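Local coordinates for putative malic enzyme ((S)-malate:NAD+ oxidoreductase (decarboxylating)) (Streptococcus pyogenes, PDB 2A9F), which probably catalyses the NAD-dependent oxidative decarboxylation of (S)-malate with the help of a divalent metal ion such as magnesium or manganese, at residues A[166-171]-A[319-324]. Sequence-based numbering, arbitrary orientation.
Sequences GTAIVV and INNVLA
Residues 166-171, in the N-terminal part of helix 162-180, pack against the loop 319-324. Both lie in the NAD binding domain of the malic enzyme family, the loop after strand 307-310 of its sheet. I319 and N320 are extended. N321 to L323 form a short 3-10 turn, and A324 N donates a hydrogen bond to N321 O (2.8 Å). The backbones come closest at T167 and N321 (CA-CA 5.1 Å) and at V170 and I319 (CA-CA 5.9 Å). No hydrogen bond joins the segments. The main bump, V170 (rotamer t), fills a hollow in the curved loop: V170 CG1 lies 3.6 Å from I319 CG2 and 4.2 Å from L323 CD1, V170 CG2 3.5 Å from N320 O and 4.0 Å from A324 CB. I319 (chi1 m, chi2 p) fills the groove beside T167, V170 and V171, with I319 CG2 3.6 Å from T167 O and 3.4 Å from V171 CG2. The N321 amide lies close over G166, where a CB would clash. N320 is predicted to bind malate. At nearest atoms the N321 side chain is about 5 Å from the bound magnesium ion and about 4 Å from the side chain of K95, the predicted proton acceptor, so this packing borders the probable active site. I319 is backbone hydrogen-bonded to T310 and, like V171, touches M288. Helix 342-354 meets I169 and L323, and helix 325-335 starts after its N-cap, A324.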
loop_
_atom_site.group_PDB
_atom_site.type_symbol
_atom_site.label_atom_id
_atom_site.label_comp_id
_atom_site.label_asym_id
_atom_site.label_seq_id
_atom_site.Cartn_x
_atom_site.Cartn_y
_atom_site.Cartn_z
ATOM N N GLY A 166 15.342 -14.287 -8.265
ATOM C CA GLY A 166 16.259 -13.741 -7.278
ATOM C C GLY A 166 17.545 -14.526 -7.083
ATOM O O GLY A 166 18.628 -14.039 -7.400
ATOM N N THR A 167 17.436 -15.737 -6.550
ATOM C CA THR A 167 18.617 -16.549 -6.327
ATOM C C THR A 167 19.257 -16.890 -7.657
ATOM O O THR A 167 20.463 -17.093 -7.737
ATOM C CB THR A 167 18.277 -17.849 -5.589
ATOM O OG1 THR A 167 17.278 -18.573 -6.322
ATOM C CG2 THR A 167 17.775 -17.536 -4.193
ATOM N N ALA A 168 18.434 -16.952 -8.698
ATOM C CA ALA A 168 18.910 -17.258 -10.037
ATOM C C ALA A 168 19.985 -16.253 -10.415
ATOM O O ALA A 168 21.066 -16.626 -10.879
ATOM C CB ALA A 168 17.763 -17.187 -11.032
ATOM N N ILE A 169 19.679 -14.979 -10.200
ATOM C CA ILE A 169 20.601 -13.889 -10.512
ATOM C C ILE A 169 21.850 -13.946 -9.649
ATOM O O ILE A 169 22.913 -13.488 -10.060
ATOM C CB ILE A 169 19.952 -12.520 -10.283
ATOM C CG1 ILE A 169 18.647 -12.423 -11.057
ATOM C CG2 ILE A 169 20.887 -11.432 -10.735
ATOM C CD1 ILE A 169 17.706 -11.400 -10.496
ATOM N N VAL A 170 21.727 -14.492 -8.447
ATOM C CA VAL A 170 22.880 -14.576 -7.574
ATOM C C VAL A 170 23.687 -15.812 -7.922
ATOM O O VAL A 170 24.902 -15.858 -7.719
ATOM C CB VAL A 170 22.460 -14.608 -6.095
ATOM C CG1 VAL A 170 23.688 -14.712 -5.199
ATOM C CG2 VAL A 170 21.675 -13.352 -5.770
ATOM N N VAL A 171 23.006 -16.820 -8.455
ATOM C CA VAL A 171 23.687 -18.038 -8.855
ATOM C C VAL A 171 24.469 -17.717 -10.121
ATOM O O VAL A 171 25.595 -18.177 -10.307
ATOM C CB VAL A 171 22.693 -19.170 -9.121
ATOM C CG1 VAL A 171 23.415 -20.363 -9.769
ATOM C CG2 VAL A 171 22.050 -19.602 -7.793
ATOM N N ILE A 319 24.091 -18.357 -1.459
ATOM C CA ILE A 319 23.492 -17.655 -2.580
ATOM C C ILE A 319 22.199 -17.079 -2.048
ATOM O O ILE A 319 21.179 -17.767 -2.016
ATOM C CB ILE A 319 23.181 -18.637 -3.746
ATOM C CG1 ILE A 319 24.479 -19.080 -4.419
ATOM C CG2 ILE A 319 22.277 -17.978 -4.770
ATOM C CD1 ILE A 319 25.444 -19.762 -3.499
ATOM N N ASN A 320 22.229 -15.826 -1.616
ATOM C CA ASN A 320 21.009 -15.237 -1.075
ATOM C C ASN A 320 20.454 -14.048 -1.838
ATOM O O ASN A 320 21.187 -13.165 -2.297
ATOM C CB ASN A 320 21.194 -14.866 0.399
ATOM C CG ASN A 320 22.373 -13.944 0.625
ATOM O OD1 ASN A 320 23.509 -14.273 0.278
ATOM N ND2 ASN A 320 22.112 -12.784 1.215
ATOM N N ASN A 321 19.129 -14.078 -1.954
ATOM C CA ASN A 321 18.301 -13.085 -2.627
ATOM C C ASN A 321 18.730 -11.648 -2.396
ATOM O O ASN A 321 18.743 -10.830 -3.315
ATOM C CB ASN A 321 16.858 -13.224 -2.139
ATOM C CG ASN A 321 15.916 -13.563 -3.243
ATOM O OD1 ASN A 321 15.902 -12.884 -4.272
ATOM N ND2 ASN A 321 15.117 -14.622 -3.058
ATOM N N VAL A 322 19.067 -11.360 -1.155
ATOM C CA VAL A 322 19.439 -10.026 -0.736
ATOM C C VAL A 322 20.340 -9.214 -1.669
ATOM O O VAL A 322 20.076 -8.042 -1.908
ATOM C CB VAL A 322 20.028 -10.096 0.661
ATOM C CG1 VAL A 322 20.265 -8.724 1.178
ATOM C CG2 VAL A 322 19.062 -10.833 1.567
ATOM N N LEU A 323 21.383 -9.832 -2.210
ATOM C CA LEU A 323 22.302 -9.142 -3.123
ATOM C C LEU A 323 21.680 -8.778 -4.468
ATOM O O LEU A 323 22.366 -8.234 -5.328
ATOM C CB LEU A 323 23.510 -10.026 -3.413
ATOM C CG LEU A 323 24.253 -10.537 -2.194
ATOM C CD1 LEU A 323 25.105 -11.725 -2.586
ATOM C CD2 LEU A 323 25.088 -9.410 -1.619
ATOM N N ALA A 324 20.398 -9.078 -4.665
ATOM C CA ALA A 324 19.785 -8.785 -5.947
ATOM C C ALA A 324 18.549 -7.900 -5.984
ATOM O O ALA A 324 18.523 -6.924 -6.727
ATOM C CB ALA A 324 19.496 -10.095 -6.694
#